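AxyAgu115A (Amphibacillus xylanus NBRC 15112, PDB 6NPS) is a family GH115 alpha-glucuronidase, a hydrolase that probably removes glucuronic acid side groups from glucuronoxylan-type hemicelluloses. Local coordinates at residues Glu89-Val101 against Leu155-Lys169. The protein carries 3 engineered substitutions. Numbering follows the deposited sequence.
Sequences EIAGKREVFLFQV and LKGDYKYVSKEPSVK
F99 and Y161 form the hydrogen-bonded pair of an antiparallel strand pairing: 160-162 is an edge strand, within this chain, of a four-stranded mixed sheet, beside 97-106, the short axes 179° apart. Backbone hydrogen bonds run both ways, F99 N to Y161 O and Y161 N to F99 O, each 2.8 Å; V101 N to Y159 O continues the pattern. At the other end F97 N donates to S163 OG (2.8 Å), which sits between its backbone N and carbonyl carbon (chi1 66°) and thereby faces F97 N; S163 N bonds F97 O. S163 CB lies over the F97 ring, 4.0 Å from its centroid and 22° off the normal, a CH-pi contact. On the face bearing F99 and Y161, the F99 ring meets Y159 obliquely (CD2 to CE1 3.7 Å), and both touch K133 of helix 120-133. On the other, L98 CD1 packs on V162 CG2, and K160 NZ salt-bridges E89 OE1 (3.0 Å). Beyond the strands, E165 OE2 accepts R94 N (2.7 Å) through its anti lone pair. With an alanine here, R94 N is likely to lose this acceptor and the guanidinium the carboxylate packed against one face. K169 CG covers the opposite face, while water 2 accepts from R94 NH1 in plane at 2.9 Å.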
ATOM      1  N   GLU A  89     -19.550  22.301 -65.287  1.00 55.88           N
ATOM      2  CA  GLU A  89     -18.460  22.094 -64.340  1.00 62.20           C
ATOM      3  C   GLU A  89     -18.886  21.281 -63.116  1.00 59.09           C
ATOM      4  O   GLU A  89     -18.034  20.689 -62.444  1.00 67.15           O
ATOM      5  CB  GLU A  89     -17.913  23.439 -63.883  1.00 65.61           C
ATOM      6  CG  GLU A  89     -16.692  23.891 -64.613  1.00 78.35           C
ATOM      7  CD  GLU A  89     -16.229  25.248 -64.130  1.00 86.94           C
ATOM      8  OE1 GLU A  89     -16.900  26.253 -64.451  1.00 86.46           O
ATOM      9  OE2 GLU A  89     -15.202  25.304 -63.422  1.00 90.20           O
ATOM     10  N   ILE A  90     -20.166  21.290 -62.754  1.00 49.16           N
ATOM     11  CA  ILE A  90     -20.606  20.639 -61.524  1.00 50.25           C
ATOM     12  C   ILE A  90     -21.696  19.605 -61.744  1.00 51.30           C
ATOM     13  O   ILE A  90     -21.951  18.808 -60.828  1.00 45.17           O
ATOM     14  CB  ILE A  90     -21.084  21.663 -60.473  1.00 50.67           C
ATOM     15  CG1 ILE A  90     -22.431  22.267 -60.906  1.00 48.02           C
ATOM     16  CG2 ILE A  90     -19.991  22.745 -60.189  1.00 49.63           C
ATOM     17  CD1 ILE A  90     -23.020  23.239 -59.864  1.00 53.06           C
ATOM     18  N   ALA A  91     -22.351  19.599 -62.913  1.00 57.68           N
ATOM     19  CA  ALA A  91     -23.477  18.703 -63.164  1.00 61.60           C
ATOM     20  C   ALA A  91     -23.075  17.246 -62.980  1.00 59.44           C
ATOM     21  O   ALA A  91     -22.024  16.809 -63.468  1.00 58.58           O
ATOM     22  CB  ALA A  91     -24.011  18.913 -64.584  1.00 64.99           C
ATOM     23  N   GLY A  92     -23.929  16.487 -62.297  1.00 58.14           N
ATOM     24  CA  GLY A  92     -23.676  15.084 -62.064  1.00 58.67           C
ATOM     25  C   GLY A  92     -22.704  14.753 -60.942  1.00 56.54           C
ATOM     26  O   GLY A  92     -22.651  13.589 -60.528  1.00 57.74           O
ATOM     27  N   LYS A  93     -21.922  15.723 -60.445  1.00 54.08           N
ATOM     28  CA  LYS A  93     -20.952  15.466 -59.389  1.00 47.39           C
ATOM     29  C   LYS A  93     -21.635  15.411 -58.026  1.00 46.10           C
ATOM     30  O   LYS A  93     -22.716  15.954 -57.830  1.00 46.85           O
ATOM     31  CB  LYS A  93     -19.861  16.530 -59.380  1.00 48.38           C
ATOM     32  CG  LYS A  93     -18.932  16.381 -60.569  1.00 53.92           C
ATOM     33  CD  LYS A  93     -17.786  17.327 -60.488  1.00 53.68           C
ATOM     34  CE  LYS A  93     -16.852  17.098 -61.668  1.00 61.66           C
ATOM     35  NZ  LYS A  93     -15.755  18.102 -61.636  1.00 65.50           N
ATOM     36  N   ARG A  94     -20.965  14.764 -57.066  1.00 44.21           N
ATOM     37  CA  ARG A  94     -21.525  14.493 -55.751  1.00 41.52           C
ATOM     38  C   ARG A  94     -21.090  15.592 -54.782  1.00 39.49           C
ATOM     39  O   ARG A  94     -19.892  15.783 -54.573  1.00 41.35           O
ATOM     40  CB  ARG A  94     -21.048  13.127 -55.264  1.00 43.91           C
ATOM     41  CG  ARG A  94     -21.598  12.691 -53.899  1.00 54.69           C
ATOM     42  CD  ARG A  94     -21.158  11.263 -53.502  1.00 64.50           C
ATOM     43  NE  ARG A  94     -20.031  10.758 -54.293  1.00 80.45           N
ATOM     44  CZ  ARG A  94     -18.734  10.912 -53.993  1.00 92.78           C
ATOM     45  NH1 ARG A  94     -18.343  11.577 -52.898  1.00 93.02           N
ATOM     46  NH2 ARG A  94     -17.811  10.403 -54.800  1.00 97.09           N
ATOM     47  N   GLU A  95     -22.058  16.296 -54.191  1.00 36.35           N
ATOM     48  CA  GLU A  95     -21.809  17.257 -53.118  1.00 36.04           C
ATOM     49  C   GLU A  95     -20.779  18.317 -53.519  1.00 37.15           C
ATOM     50  O   GLU A  95     -19.872  18.651 -52.760  1.00 36.17           O
ATOM     51  CB  GLU A  95     -21.388  16.518 -51.843  1.00 36.99           C
ATOM     52  CG  GLU A  95     -22.447  15.486 -51.426  1.00 41.26           C
ATOM     53  CD  GLU A  95     -22.154  14.738 -50.115  1.00 46.82           C
ATOM     54  OE1 GLU A  95     -20.998  14.691 -49.654  1.00 47.23           O
ATOM     55  OE2 GLU A  95     -23.112  14.159 -49.555  1.00 51.47           O
ATOM     56  N   VAL A  96     -20.932  18.869 -54.722  1.00 36.08           N
ATOM     57  CA  VAL A  96     -20.043  19.922 -55.204  1.00 34.58           C
ATOM     58  C   VAL A  96     -20.839  21.224 -55.369  1.00 36.75           C
ATOM     59  O   VAL A  96     -22.044  21.197 -55.640  1.00 36.53           O
ATOM     60  CB  VAL A  96     -19.418  19.462 -56.556  1.00 41.60           C
ATOM     61  CG1 VAL A  96     -19.046  20.633 -57.427  1.00 48.74           C
ATOM     62  CG2 VAL A  96     -18.205  18.559 -56.303  1.00 41.13           C
ATOM     63  N   PHE A  97     -20.166  22.381 -55.295  1.00 39.45           N
ATOM     64  CA  PHE A  97     -20.880  23.611 -55.624  1.00 34.46           C
ATOM     65  C   PHE A  97     -19.990  24.548 -56.424  1.00 36.78           C
ATOM     66  O   PHE A  97     -18.763  24.420 -56.447  1.00 37.75           O
ATOM     67  CB  PHE A  97     -21.414  24.320 -54.360  1.00 32.00           C
ATOM     68  CG  PHE A  97     -20.342  24.708 -53.405  1.00 35.23           C
ATOM     69  CD1 PHE A  97     -19.700  25.933 -53.528  1.00 33.73           C
ATOM     70  CD2 PHE A  97     -19.957  23.848 -52.393  1.00 33.85           C
ATOM     71  CE1 PHE A  97     -18.690  26.296 -52.631  1.00 36.23           C
ATOM     72  CE2 PHE A  97     -18.962  24.200 -51.499  1.00 38.81           C
ATOM     73  CZ  PHE A  97     -18.324  25.431 -51.626  1.00 38.46           C
ATOM     74  N   LEU A  98     -20.652  25.470 -57.108  1.00 39.75           N
ATOM     75  CA  LEU A  98     -20.041  26.601 -57.788  1.00 35.56           C
ATOM     76  C   LEU A  98     -20.382  27.849 -56.993  1.00 39.90           C
ATOM     77  O   LEU A  98     -21.530  28.029 -56.570  1.00 42.41           O
ATOM     78  CB  LEU A  98     -20.582  26.711 -59.217  1.00 40.70           C
ATOM     79  CG  LEU A  98     -20.335  28.002 -59.997  1.00 45.67           C
ATOM     80  CD1 LEU A  98     -18.864  28.088 -60.465  1.00 48.01           C
ATOM     81  CD2 LEU A  98     -21.290  28.071 -61.179  1.00 51.60           C
ATOM     82  N   PHE A  99     -19.379  28.708 -56.778  1.00 37.32           N
ATOM     83  CA  PHE A  99     -19.505  29.899 -55.943  1.00 33.36           C
ATOM     84  C   PHE A  99     -18.881  30.995 -56.807  1.00 39.15           C
ATOM     85  O   PHE A  99     -17.653  31.056 -56.951  1.00 44.10           O
ATOM     86  CB  PHE A  99     -18.770  29.665 -54.614  1.00 32.31           C
ATOM     87  CG  PHE A  99     -18.930  30.748 -53.587  1.00 34.77           C
ATOM     88  CD1 PHE A  99     -19.884  30.625 -52.577  1.00 38.23           C
ATOM     89  CD2 PHE A  99     -18.057  31.842 -53.580  1.00 39.85           C
ATOM     90  CE1 PHE A  99     -19.998  31.600 -51.582  1.00 39.28           C
ATOM     91  CE2 PHE A  99     -18.150  32.841 -52.599  1.00 42.73           C
ATOM     92  CZ  PHE A  99     -19.132  32.716 -51.593  1.00 46.41           C
ATOM     93  N   GLN A 100     -19.707  31.820 -57.446  1.00 36.79           N
ATOM     94  CA  GLN A 100     -19.189  32.665 -58.509  1.00 40.82           C
ATOM     95  C   GLN A 100     -19.906  34.004 -58.514  1.00 42.76           C
ATOM     96  O   GLN A 100     -21.137  34.048 -58.424  1.00 46.91           O
ATOM     97  CB  GLN A 100     -19.355  31.975 -59.871  1.00 40.06           C
ATOM     98  CG  GLN A 100     -18.758  32.760 -60.996  1.00 42.06           C
ATOM     99  CD  GLN A 100     -18.874  32.047 -62.331  1.00 44.81           C
ATOM    100  OE1 GLN A 100     -19.493  30.990 -62.426  1.00 47.28           O
ATOM    101  NE2 GLN A 100     -18.287  32.636 -63.373  1.00 47.29           N
ATOM    102  N   VAL A 101     -19.131  35.099 -58.690  1.00 41.14           N
ATOM    103  CA  VAL A 101     -19.704  36.434 -58.850  1.00 40.27           C
ATOM    104  C   VAL A 101     -19.936  36.667 -60.326  1.00 44.69           C
ATOM    105  O   VAL A 101     -19.081  36.325 -61.159  1.00 49.23           O
ATOM    106  CB  VAL A 101     -18.789  37.519 -58.247  1.00 44.08           C
ATOM    107  CG1 VAL A 101     -19.285  38.906 -58.578  1.00 43.33           C
ATOM    108  CG2 VAL A 101     -18.663  37.334 -56.742  1.00 40.94           C
ATOM    109  N   LEU A 155     -16.141  40.800 -52.719  1.00 45.20           N
ATOM    110  CA  LEU A 155     -15.507  39.756 -53.510  1.00 42.32           C
ATOM    111  C   LEU A 155     -15.212  40.350 -54.870  1.00 48.97           C
ATOM    112  O   LEU A 155     -16.024  41.112 -55.396  1.00 51.43           O
ATOM    113  CB  LEU A 155     -16.394  38.523 -53.696  1.00 43.71           C
ATOM    114  CG  LEU A 155     -16.923  37.722 -52.508  1.00 44.03           C
ATOM    115  CD1 LEU A 155     -18.087  36.823 -52.971  1.00 41.41           C
ATOM    116  CD2 LEU A 155     -15.824  36.868 -51.908  1.00 43.34           C
ATOM    117  N   LYS A 156     -14.060  39.994 -55.436  1.00 51.34           N
ATOM    118  CA  LYS A 156     -13.689  40.493 -56.754  1.00 53.96           C
ATOM    119  C   LYS A 156     -14.777  40.155 -57.775  1.00 49.32           C
ATOM    120  O   LYS A 156     -15.501  39.158 -57.650  1.00 44.36           O
ATOM    121  CB  LYS A 156     -12.334  39.907 -57.167  1.00 65.01           C
ATOM    122  CG  LYS A 156     -11.792  40.445 -58.477  1.00 81.14           C
ATOM    123  CD  LYS A 156     -11.067  41.793 -58.303  1.00 88.76           C
ATOM    124  CE  LYS A 156     -10.003  42.001 -59.384  1.00 93.04           C
ATOM    125  NZ  LYS A 156      -9.252  43.288 -59.214  1.00 97.01           N
ATOM    126  N   GLY A 157     -14.907  41.009 -58.787  1.00 49.72           N
ATOM    127  CA  GLY A 157     -15.987  40.867 -59.753  1.00 54.65           C
ATOM    128  C   GLY A 157     -15.970  39.576 -60.563  1.00 55.78           C
ATOM    129  O   GLY A 157     -16.986  39.223 -61.175  1.00 52.23           O
ATOM    130  N   ASP A 158     -14.839  38.870 -60.597  1.00 56.87           N
ATOM    131  CA  ASP A 158     -14.757  37.581 -61.276  1.00 63.76           C
ATOM    132  C   ASP A 158     -14.406  36.451 -60.310  1.00 57.57           C
ATOM    133  O   ASP A 158     -13.850  35.432 -60.739  1.00 57.26           O
ATOM    134  CB  ASP A 158     -13.741  37.637 -62.417  1.00 75.37           C
ATOM    135  CG  ASP A 158     -12.354  38.045 -61.950  1.00 85.75           C
ATOM    136  OD1 ASP A 158     -12.199  38.400 -60.763  1.00 88.95           O
ATOM    137  OD2 ASP A 158     -11.416  38.026 -62.778  1.00 91.17           O
ATOM    138  N   TYR A 159     -14.691  36.626 -59.017  1.00 48.11           N
ATOM    139  CA  TYR A 159     -14.533  35.538 -58.060  1.00 46.89           C
ATOM    140  C   TYR A 159     -15.223  34.292 -58.586  1.00 41.81           C
ATOM    141  O   TYR A 159     -16.346  34.360 -59.084  1.00 45.18           O
ATOM    142  CB  TYR A 159     -15.110  35.910 -56.691  1.00 46.10           C
ATOM    143  CG  TYR A 159     -14.568  35.017 -55.622  1.00 46.94           C
ATOM    144  CD1 TYR A 159     -15.132  33.753 -55.368  1.00 48.94           C
ATOM    145  CD2 TYR A 159     -13.459  35.403 -54.881  1.00 56.59           C
ATOM    146  CE1 TYR A 159     -14.602  32.924 -54.397  1.00 50.99           C
ATOM    147  CE2 TYR A 159     -12.921  34.588 -53.909  1.00 56.67           C
ATOM    148  CZ  TYR A 159     -13.487  33.357 -53.660  1.00 60.42           C
ATOM    149  OH  TYR A 159     -12.909  32.574 -52.686  1.00 61.22           O
ATOM    150  N   LYS A 160     -14.528  33.155 -58.509  1.00 42.99           N
ATOM    151  CA  LYS A 160     -15.089  31.882 -58.953  1.00 44.50           C
ATOM    152  C   LYS A 160     -14.376  30.755 -58.226  1.00 44.70           C
ATOM    153  O   LYS A 160     -13.147  30.682 -58.240  1.00 43.74           O
ATOM    154  CB  LYS A 160     -14.961  31.693 -60.474  1.00 49.25           C
ATOM    155  CG  LYS A 160     -15.496  30.326 -60.983  1.00 51.63           C
ATOM    156  CD  LYS A 160     -14.932  30.033 -62.391  1.00 56.70           C
ATOM    157  CE  LYS A 160     -15.622  28.881 -63.073  1.00 62.16           C
ATOM    158  NZ  LYS A 160     -15.081  28.633 -64.454  1.00 71.61           N
ATOM    159  N   TYR A 161     -15.152  29.884 -57.587  1.00 43.83           N
ATOM    160  CA  TYR A 161     -14.605  28.727 -56.902  1.00 41.43           C
ATOM    161  C   TYR A 161     -15.546  27.563 -57.167  1.00 43.61           C
ATOM    162  O   TYR A 161     -16.766  27.740 -57.068  1.00 37.98           O
ATOM    163  CB  TYR A 161     -14.458  28.995 -55.390  1.00 42.63           C
ATOM    164  CG  TYR A 161     -14.057  27.766 -54.613  1.00 46.22           C
ATOM    165  CD1 TYR A 161     -12.803  27.184 -54.798  1.00 50.40           C
ATOM    166  CD2 TYR A 161     -14.946  27.152 -53.741  1.00 47.35           C
ATOM    167  CE1 TYR A 161     -12.444  26.034 -54.115  1.00 52.73           C
ATOM    168  CE2 TYR A 161     -14.591  26.009 -53.034  1.00 43.65           C
ATOM    169  CZ  TYR A 161     -13.351  25.449 -53.231  1.00 51.93           C
ATOM    170  OH  TYR A 161     -13.003  24.315 -52.525  1.00 59.92           O
ATOM    171  N   VAL A 162     -14.984  26.401 -57.543  1.00 41.87           N
ATOM    172  CA  VAL A 162     -15.720  25.143 -57.741  1.00 41.95           C
ATOM    173  C   VAL A 162     -15.150  24.115 -56.750  1.00 43.28           C
ATOM    174  O   VAL A 162     -13.971  23.748 -56.853  1.00 45.17           O
ATOM    175  CB  VAL A 162     -15.593  24.629 -59.187  1.00 40.45           C
ATOM    176  CG1 VAL A 162     -16.313  23.299 -59.368  1.00 42.77           C
ATOM    177  CG2 VAL A 162     -16.087  25.676 -60.217  1.00 40.95           C
ATOM    178  N   SER A 163     -15.954  23.672 -55.777  1.00 38.73           N
ATOM    179  CA  SER A 163     -15.453  22.734 -54.763  1.00 38.93           C
ATOM    180  C   SER A 163     -15.134  21.378 -55.411  1.00 41.54           C
ATOM    181  O   SER A 163     -15.473  21.125 -56.574  1.00 42.50           O
ATOM    182  CB  SER A 163     -16.480  22.577 -53.639  1.00 36.15           C
ATOM    183  OG  SER A 163     -17.673  21.948 -54.125  1.00 35.07           O
ATOM    184  N   LYS A 164     -14.536  20.462 -54.652  1.00 36.72           N
ATOM    185  CA  LYS A 164     -14.224  19.127 -55.179  1.00 40.55           C
ATOM    186  C   LYS A 164     -15.061  18.059 -54.467  1.00 40.30           C
ATOM    187  O   LYS A 164     -15.465  18.265 -53.322  1.00 44.91           O
ATOM    188  CB  LYS A 164     -12.733  18.822 -55.024  1.00 51.59           C
ATOM    189  CG  LYS A 164     -11.821  19.818 -55.721  1.00 67.26           C
ATOM    190  CD  LYS A 164     -10.363  19.570 -55.369  1.00 81.42           C
ATOM    191  CE  LYS A 164      -9.432  20.301 -56.323  1.00 92.44           C
ATOM    192  NZ  LYS A 164      -8.844  19.383 -57.338  1.00 97.47           N
ATOM    193  N   GLU A 165     -15.331  16.924 -55.118  1.00 33.85           N
ATOM    194  CA  GLU A 165     -16.133  15.903 -54.447  1.00 35.77           C
ATOM    195  C   GLU A 165     -15.447  15.519 -53.135  1.00 39.03           C
ATOM    196  O   GLU A 165     -14.209  15.489 -53.069  1.00 36.61           O
ATOM    197  CB  GLU A 165     -16.305  14.668 -55.336  1.00 42.91           C
ATOM    198  CG  GLU A 165     -17.403  14.825 -56.376  1.00 55.72           C
ATOM    199  CD  GLU A 165     -17.570  13.609 -57.304  1.00 64.08           C
ATOM    200  OE1 GLU A 165     -16.569  12.944 -57.645  1.00 68.83           O
ATOM    201  OE2 GLU A 165     -18.720  13.315 -57.683  1.00 68.09           O
ATOM    202  N   PRO A 166     -16.200  15.267 -52.071  1.00 41.92           N
ATOM    203  CA  PRO A 166     -15.563  14.883 -50.800  1.00 38.44           C
ATOM    204  C   PRO A 166     -14.719  13.621 -50.943  1.00 38.24           C
ATOM    205  O   PRO A 166     -15.106  12.664 -51.620  1.00 34.71           O
ATOM    206  CB  PRO A 166     -16.763  14.657 -49.870  1.00 36.76           C
ATOM    207  CG  PRO A 166     -17.854  15.591 -50.433  1.00 34.89           C
ATOM    208  CD  PRO A 166     -17.647  15.532 -51.924  1.00 37.08           C
ATOM    209  N   SER A 167     -13.566  13.595 -50.251  1.00 32.75           N
ATOM    210  CA  SER A 167     -12.671  12.447 -50.378  1.00 33.82           C
ATOM    211  C   SER A 167     -13.313  11.180 -49.811  1.00 34.34           C
ATOM    212  O   SER A 167     -13.074  10.077 -50.318  1.00 37.96           O
ATOM    213  CB  SER A 167     -11.334  12.714 -49.663  1.00 31.53           C
ATOM    214  OG  SER A 167     -10.793  13.966 -50.003  1.00 32.09           O
ATOM    215  N   VAL A 168     -14.160  11.311 -48.789  1.00 31.84           N
ATOM    216  CA  VAL A 168     -14.836  10.155 -48.210  1.00 30.84           C
ATOM    217  C   VAL A 168     -16.345  10.298 -48.465  1.00 29.55           C
ATOM    218  O   VAL A 168     -16.942  11.351 -48.203  1.00 32.45           O
ATOM    219  CB  VAL A 168     -14.520   9.981 -46.702  1.00 29.23           C
ATOM    220  CG1 VAL A 168     -15.361   8.796 -46.106  1.00 29.09           C
ATOM    221  CG2 VAL A 168     -12.981   9.791 -46.461  1.00 30.31           C
ATOM    222  N   LYS A 169     -16.967   9.231 -48.957  1.00 30.41           N
ATOM    223  CA  LYS A 169     -18.346   9.356 -49.449  1.00 32.57           C
ATOM    224  C   LYS A 169     -19.364   9.651 -48.339  1.00 36.33           C
ATOM    225  O   LYS A 169     -20.253  10.508 -48.517  1.00 30.74           O
ATOM    226  CB  LYS A 169     -18.757   8.103 -50.199  1.00 32.48           C
ATOM    227  CG  LYS A 169     -20.087   8.330 -50.966  1.00 40.90           C
ATOM    228  CD  LYS A 169     -20.450   7.113 -51.829  1.00 52.70           C
ATOM    229  CE  LYS A 169     -21.678   7.403 -52.702  1.00 58.73           C
ATOM    230  NZ  LYS A 169     -22.139   6.194 -53.469  1.00 64.37           N
TER
HETATM  231  O   HOH W   1     -14.813  19.429 -58.979  1.00 62.75           O
HETATM  232  O   HOH W   2     -19.947  12.440 -50.687  1.00 43.83           O
HETATM  233  O   HOH W   3     -17.583  19.777 -52.364  1.00 36.24           O
HETATM  234  O   HOH W   4     -15.445  34.405 -63.002  1.00 70.50           O